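Local coordinates for beta-N-acetylhexosaminidase (PDB 5BZA), which probably hydrolyses terminal non-reducing N-acetyl-D-hexosamine residues from N-acetyl-beta-D-hexosaminides, as a thermostable member of glycoside hydrolase family 3, at residues A329-K340 / K457-S467. Sequence-based numbering, arbitrary orientation.
Sequences AERAIECTRMRK and KSFQHLLGRCS
C335 and C466 are joined covalently: SG of C335 lies 2.1 Å from SG of C466, with a torsion of -105° about the S-S bond. Three residues after C335 the backbone pairs with the same cysteine, M338 N donating to C466 O at 3.0 Å (N-H...O 157°), nearly along the C=O axis. Beside it, CG of M338 meets CD1 of L462 at 3.5 Å, the two side chains crossing at about a right angle. CA of S467 lies 3.4 Å above one face of the R337 guanidinium, offset toward its rim; CG of R337 stands anti to the backbone N, and a bend at chi2 (67°) folds the group back over the C-terminal residue. At the other end, K457 NZ forms a salt bridge with E330 OE1 at 3.2 Å, meeting it from above the carboxylate plane, while H461 NE2 gives a weak bond to E330 O. CD1 of I333 presses on the helix backbone, 3.3 Å from S458 N. The contact joins the end of helix 323-331 and the chain that follows it to helix 452-463, the last helix of the C-terminal domain; strand 334-335 edges that domain's mixed sheet, pairing antiparallel with 443-446. E330 and H461 belong to two separate zinc-binding sites seen for this protein, and the H461 side chain lies close to a bound cadmium ion. K457 NZ donates a hydrogen bond to Q460 OE1 at 2.8 Å and forms a second salt bridge with D47. A methionine in place of K457 would probably leave the E330 and D47 carboxylates without their shared cation and Q460 OE1 without its donor. S467 OG donates to L462 O at 3.1 Å in the carbonyl plane, holding the C-terminal residue close to the end of helix 452-463.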
ATOM      1  N   ALA B 329      16.522   8.140   5.111  1.00 12.42           N
ATOM      2  CA  ALA B 329      16.246   9.541   4.838  1.00 13.22           C
ATOM      3  C   ALA B 329      17.096  10.342   5.789  1.00 13.54           C
ATOM      4  O   ALA B 329      17.715  11.353   5.404  1.00 15.52           O
ATOM      5  CB  ALA B 329      14.760   9.862   5.001  1.00 12.67           C
ATOM      6  N   GLU B 330      17.213   9.835   7.013  1.00 14.21           N
ATOM      7  CA  GLU B 330      17.961  10.549   8.047  1.00 16.88           C
ATOM      8  C   GLU B 330      19.462  10.620   7.685  1.00 18.89           C
ATOM      9  O   GLU B 330      20.101  11.644   7.874  1.00 18.39           O
ATOM     10  CB  GLU B 330      17.709   9.900   9.424  1.00 19.50           C
ATOM     11  CG  GLU B 330      18.531  10.462  10.569  1.00 25.61           C
ATOM     12  CD  GLU B 330      17.993  10.144  11.999  1.00 33.15           C
ATOM     13  OE1 GLU B 330      16.844   9.620  12.229  1.00 29.41           O
ATOM     14  OE2 GLU B 330      18.774  10.427  12.934  1.00 41.87           O
ATOM     15  N   ARG B 331      20.019   9.540   7.161  1.00 11.55           N
ATOM     16  CA  ARG B 331      21.463   9.459   7.044  1.00 14.85           C
ATOM     17  C   ARG B 331      21.972  10.144   5.734  1.00 17.57           C
ATOM     18  O   ARG B 331      23.137  10.481   5.602  1.00 15.39           O
ATOM     19  CB  ARG B 331      21.847   7.975   7.149  1.00 13.04           C
ATOM     20  CG  ARG B 331      21.905   7.547   8.603  1.00 14.18           C
ATOM     21  CD  ARG B 331      21.555   6.107   8.865  1.00 18.94           C
ATOM     22  NE  ARG B 331      22.682   5.206   8.847  1.00 21.18           N
ATOM     23  CZ  ARG B 331      22.943   4.284   9.767  1.00 22.24           C
ATOM     24  NH1 ARG B 331      22.146   4.118  10.810  1.00 26.32           N
ATOM     25  NH2 ARG B 331      24.011   3.519   9.633  1.00 26.16           N
ATOM     26  N   ALA B 332      21.065  10.420   4.798  1.00 17.80           N
ATOM     27  CA  ALA B 332      21.460  11.031   3.540  1.00 14.61           C
ATOM     28  C   ALA B 332      21.418  12.553   3.589  1.00 19.58           C
ATOM     29  O   ALA B 332      21.581  13.234   2.555  1.00 20.09           O
ATOM     30  CB  ALA B 332      20.585  10.533   2.422  1.00 11.92           C
ATOM     31  N   ILE B 333      21.274  13.112   4.781  1.00 18.63           N
ATOM     32  CA  ILE B 333      21.165  14.556   4.848  1.00 20.39           C
ATOM     33  C   ILE B 333      22.502  15.191   5.204  1.00 24.46           C
ATOM     34  O   ILE B 333      23.222  14.732   6.084  1.00 24.95           O
ATOM     35  CB  ILE B 333      20.044  14.967   5.844  1.00 27.67           C
ATOM     36  CG1 ILE B 333      18.752  15.059   5.041  1.00 21.53           C
ATOM     37  CG2 ILE B 333      20.351  16.294   6.543  1.00 21.51           C
ATOM     38  CD1 ILE B 333      17.641  14.871   5.799  1.00 14.29           C
ATOM     39  N   GLU B 334      22.851  16.224   4.451  1.00 21.96           N
ATOM     40  CA  GLU B 334      24.074  16.966   4.703  1.00 24.61           C
ATOM     41  C   GLU B 334      23.722  18.423   4.936  1.00 22.20           C
ATOM     42  O   GLU B 334      22.783  18.953   4.311  1.00 17.16           O
ATOM     43  CB  GLU B 334      25.045  16.831   3.532  1.00 21.00           C
ATOM     44  CG  GLU B 334      25.205  15.423   3.008  1.00 25.65           C
ATOM     45  CD  GLU B 334      26.305  15.341   1.945  1.00 32.13           C
ATOM     46  OE1 GLU B 334      27.022  16.363   1.759  1.00 30.14           O
ATOM     47  OE2 GLU B 334      26.445  14.273   1.290  1.00 31.58           O
ATOM     48  N   CYS B 335      24.390  19.040   5.904  1.00 20.35           N
ATOM     49  CA  CYS B 335      24.176  20.460   6.156  1.00 21.97           C
ATOM     50  C   CYS B 335      25.465  21.172   6.528  1.00 26.50           C
ATOM     51  O   CYS B 335      26.276  20.628   7.285  1.00 25.83           O
ATOM     52  CB  CYS B 335      23.151  20.673   7.255  1.00 23.47           C
ATOM     53  SG  CYS B 335      23.666  19.958   8.786  1.00 37.84           S
ATOM     54  N   THR B 336      25.614  22.401   6.026  1.00 21.33           N
ATOM     55  CA  THR B 336      26.578  23.374   6.568  1.00 28.40           C
ATOM     56  C   THR B 336      26.145  23.806   7.987  1.00 30.13           C
ATOM     57  O   THR B 336      24.976  23.602   8.388  1.00 30.98           O
ATOM     58  CB  THR B 336      26.676  24.633   5.663  1.00 29.85           C
ATOM     59  OG1 THR B 336      25.391  25.280   5.594  1.00 24.24           O
ATOM     60  CG2 THR B 336      27.102  24.251   4.256  1.00 29.69           C
ATOM     61  N   ARG B 337      27.056  24.408   8.754  1.00 31.21           N
ATOM     62  CA  ARG B 337      26.694  24.839  10.114  1.00 33.39           C
ATOM     63  C   ARG B 337      25.681  26.015  10.137  1.00 35.42           C
ATOM     64  O   ARG B 337      25.834  27.019   9.421  1.00 31.58           O
ATOM     65  CB  ARG B 337      27.944  25.192  10.927  1.00 36.79           C
ATOM     66  CG  ARG B 337      27.583  25.741  12.287  1.00 44.39           C
ATOM     67  CD  ARG B 337      26.931  24.576  13.064  1.00 56.07           C
ATOM     68  NE  ARG B 337      26.941  24.669  14.526  1.00 64.30           N
ATOM     69  CZ  ARG B 337      26.664  23.639  15.323  1.00 61.74           C
ATOM     70  NH1 ARG B 337      26.382  22.453  14.792  1.00 60.44           N
ATOM     71  NH2 ARG B 337      26.682  23.780  16.645  1.00 63.23           N
ATOM     72  N   MET B 338      24.666  25.878  10.989  1.00 37.78           N
ATOM     73  CA  MET B 338      23.557  26.826  11.082  1.00 38.12           C
ATOM     74  C   MET B 338      23.474  27.591  12.402  1.00 40.16           C
ATOM     75  O   MET B 338      23.760  27.045  13.473  1.00 40.51           O
ATOM     76  CB  MET B 338      22.249  26.080  10.878  1.00 33.78           C
ATOM     77  CG  MET B 338      22.262  25.191   9.643  1.00 29.90           C
ATOM     78  SD  MET B 338      22.220  26.156   8.132  1.00 33.55           S
ATOM     79  CE  MET B 338      22.187  24.842   6.922  1.00 25.76           C
ATOM     80  N   ARG B 339      23.109  28.864  12.318  1.00 40.31           N
ATOM     81  CA  ARG B 339      22.943  29.673  13.521  1.00 41.62           C
ATOM     82  C   ARG B 339      21.600  29.352  14.197  1.00 39.15           C
ATOM     83  O   ARG B 339      20.527  29.717  13.694  1.00 35.34           O
ATOM     84  CB  ARG B 339      23.037  31.155  13.174  1.00 40.64           C
ATOM     85  CG  ARG B 339      24.435  31.600  12.789  1.00 45.65           C
ATOM     86  CD  ARG B 339      24.407  33.046  12.324  1.00 42.09           C
ATOM     87  NE  ARG B 339      23.652  33.153  11.073  1.00 43.56           N
ATOM     88  CZ  ARG B 339      23.260  34.296  10.514  1.00 40.68           C
ATOM     89  NH1 ARG B 339      23.514  35.459  11.111  1.00 45.25           N
ATOM     90  NH2 ARG B 339      22.577  34.274   9.374  1.00 31.76           N
ATOM     91  N   LYS B 340      21.699  28.665  15.337  1.00 41.48           N
ATOM     92  CA  LYS B 340      20.575  28.216  16.172  1.00 42.12           C
ATOM     93  C   LYS B 340      19.549  29.340  16.396  1.00 41.86           C
ATOM     94  O   LYS B 340      18.330  29.171  16.196  1.00 34.82           O
ATOM     95  CB  LYS B 340      21.163  27.709  17.503  1.00 49.60           C
ATOM     96  CG  LYS B 340      20.228  27.476  18.697  1.00 53.37           C
ATOM     97  CD  LYS B 340      19.170  26.380  18.486  1.00 50.77           C
ATOM     98  CE  LYS B 340      18.596  25.964  19.837  1.00 54.87           C
ATOM     99  NZ  LYS B 340      18.395  27.145  20.753  1.00 57.57           N
ATOM    100  N   LYS B 457      13.132  14.989   7.694  1.00 15.00           N
ATOM    101  CA  LYS B 457      14.403  14.730   8.352  1.00 16.18           C
ATOM    102  C   LYS B 457      15.353  15.931   8.249  1.00 18.67           C
ATOM    103  O   LYS B 457      16.144  16.185   9.166  1.00 17.92           O
ATOM    104  CB  LYS B 457      15.073  13.487   7.769  1.00 15.39           C
ATOM    105  CG  LYS B 457      14.447  12.196   8.252  1.00 14.18           C
ATOM    106  CD  LYS B 457      14.554  12.082   9.780  1.00 17.31           C
ATOM    107  CE  LYS B 457      13.685  10.968  10.343  1.00 12.59           C
ATOM    108  NZ  LYS B 457      13.912  10.773  11.797  1.00 15.20           N
ATOM    109  N   SER B 458      15.251  16.698   7.162  1.00 17.73           N
ATOM    110  CA  SER B 458      16.136  17.860   7.002  1.00 18.29           C
ATOM    111  C   SER B 458      15.750  18.923   8.043  1.00 20.37           C
ATOM    112  O   SER B 458      16.642  19.543   8.647  1.00 17.05           O
ATOM    113  CB  SER B 458      16.103  18.394   5.560  1.00 15.77           C
ATOM    114  OG  SER B 458      15.046  19.306   5.308  1.00 15.74           O
ATOM    115  N   PHE B 459      14.447  19.086   8.312  1.00 16.19           N
ATOM    116  CA  PHE B 459      14.039  20.035   9.350  1.00 13.18           C
ATOM    117  C   PHE B 459      14.534  19.553  10.711  1.00 17.21           C
ATOM    118  O   PHE B 459      15.024  20.352  11.536  1.00 18.68           O
ATOM    119  CB  PHE B 459      12.523  20.252   9.356  1.00 10.16           C
ATOM    120  CG  PHE B 459      12.002  20.852   8.089  1.00 11.48           C
ATOM    121  CD1 PHE B 459      12.753  21.798   7.393  1.00 12.24           C
ATOM    122  CD2 PHE B 459      10.786  20.463   7.570  1.00 11.87           C
ATOM    123  CE1 PHE B 459      12.294  22.339   6.223  1.00 14.44           C
ATOM    124  CE2 PHE B 459      10.306  21.012   6.391  1.00 11.12           C
ATOM    125  CZ  PHE B 459      11.059  21.956   5.716  1.00 12.71           C
ATOM    126  N   GLN B 460      14.424  18.249  10.950  1.00 20.32           N
ATOM    127  CA  GLN B 460      14.901  17.694  12.222  1.00 22.44           C
ATOM    128  C   GLN B 460      16.384  17.951  12.444  1.00 22.78           C
ATOM    129  O   GLN B 460      16.820  18.347  13.548  1.00 21.95           O
ATOM    130  CB  GLN B 460      14.648  16.189  12.291  1.00 23.56           C
ATOM    131  CG  GLN B 460      13.245  15.792  12.739  1.00 22.90           C
ATOM    132  CD  GLN B 460      13.140  14.306  13.057  1.00 25.28           C
ATOM    133  OE1 GLN B 460      13.860  13.485  12.481  1.00 27.68           O
ATOM    134  NE2 GLN B 460      12.237  13.952  13.988  1.00 26.11           N
ATOM    135  N   HIS B 461      17.153  17.746  11.380  1.00 21.64           N
ATOM    136  CA  HIS B 461      18.601  17.890  11.442  1.00 26.04           C
ATOM    137  C   HIS B 461      18.968  19.342  11.645  1.00 25.17           C
ATOM    138  O   HIS B 461      19.860  19.673  12.416  1.00 22.31           O
ATOM    139  CB  HIS B 461      19.256  17.328  10.181  1.00 28.26           C
ATOM    140  CG  HIS B 461      19.736  15.921  10.354  1.00 38.61           C
ATOM    141  ND1 HIS B 461      20.922  15.612  10.987  1.00 44.53           N
ATOM    142  CD2 HIS B 461      19.185  14.737   9.996  1.00 34.60           C
ATOM    143  CE1 HIS B 461      21.065  14.300  11.036  1.00 42.56           C
ATOM    144  NE2 HIS B 461      20.029  13.745  10.432  1.00 43.17           N
ATOM    145  N   LEU B 462      18.233  20.196  10.954  1.00 19.03           N
ATOM    146  CA  LEU B 462      18.410  21.622  11.040  1.00 19.65           C
ATOM    147  C   LEU B 462      18.276  22.076  12.467  1.00 22.96           C
ATOM    148  O   LEU B 462      19.175  22.744  12.992  1.00 25.75           O
ATOM    149  CB  LEU B 462      17.380  22.326  10.164  1.00 20.42           C
ATOM    150  CG  LEU B 462      17.531  23.826   9.960  1.00 24.11           C
ATOM    151  CD1 LEU B 462      18.917  24.086   9.366  1.00 22.86           C
ATOM    152  CD2 LEU B 462      16.445  24.338   9.015  1.00 20.48           C
ATOM    153  N   LEU B 463      17.171  21.684  13.110  1.00 24.49           N
ATOM    154  CA  LEU B 463      16.943  22.035  14.517  1.00 23.51           C
ATOM    155  C   LEU B 463      17.817  21.225  15.476  1.00 24.28           C
ATOM    156  O   LEU B 463      18.120  21.674  16.580  1.00 25.69           O
ATOM    157  CB  LEU B 463      15.468  21.854  14.867  1.00 18.71           C
ATOM    158  CG  LEU B 463      14.573  22.868  14.138  1.00 19.07           C
ATOM    159  CD1 LEU B 463      13.086  22.574  14.301  1.00 14.38           C
ATOM    160  CD2 LEU B 463      14.888  24.267  14.644  1.00 21.61           C
ATOM    161  N   GLY B 464      18.303  20.072  15.020  1.00 26.67           N
ATOM    162  CA  GLY B 464      19.104  19.209  15.867  1.00 30.35           C
ATOM    163  C   GLY B 464      20.601  19.341  15.637  1.00 33.74           C
ATOM    164  O   GLY B 464      21.270  20.238  16.169  1.00 34.50           O
ATOM    165  N   ARG B 465      21.126  18.439  14.824  1.00 34.14           N
ATOM    166  CA  ARG B 465      22.563  18.269  14.682  1.00 39.79           C
ATOM    167  C   ARG B 465      23.285  19.435  13.930  1.00 39.73           C
ATOM    168  O   ARG B 465      24.428  19.775  14.250  1.00 39.99           O
ATOM    169  CB  ARG B 465      22.819  16.915  13.996  1.00 38.60           C
ATOM    170  CG  ARG B 465      23.945  16.948  13.000  1.00 49.18           C
ATOM    171  CD  ARG B 465      23.985  15.740  12.086  1.00 52.68           C
ATOM    172  NE  ARG B 465      25.046  15.899  11.086  1.00 51.81           N
ATOM    173  CZ  ARG B 465      24.837  16.347   9.850  1.00 50.50           C
ATOM    174  NH1 ARG B 465      23.608  16.679   9.471  1.00 51.98           N
ATOM    175  NH2 ARG B 465      25.850  16.462   8.990  1.00 48.66           N
ATOM    176  N   CYS B 466      22.611  20.078  12.979  1.00 33.58           N
ATOM    177  CA  CYS B 466      23.197  21.219  12.259  1.00 34.83           C
ATOM    178  C   CYS B 466      23.390  22.490  13.122  1.00 38.83           C
ATOM    179  O   CYS B 466      23.867  23.511  12.605  1.00 35.39           O
ATOM    180  CB  CYS B 466      22.333  21.583  11.039  1.00 31.55           C
ATOM    181  SG  CYS B 466      21.967  20.229   9.919  1.00 33.95           S
ATOM    182  N   SER B 467      23.000  22.433  14.405  1.00 45.62           N
ATOM    183  CA  SER B 467      23.153  23.558  15.354  1.00 42.49           C
ATOM    184  C   SER B 467      23.219  23.119  16.835  1.00 44.76           C
ATOM    185  O   SER B 467      23.298  23.950  17.757  1.00 43.19           O
ATOM    186  CB  SER B 467      22.009  24.569  15.175  1.00 44.30           C
ATOM    187  OG  SER B 467      20.735  23.990  15.418  1.00 45.00           O
TER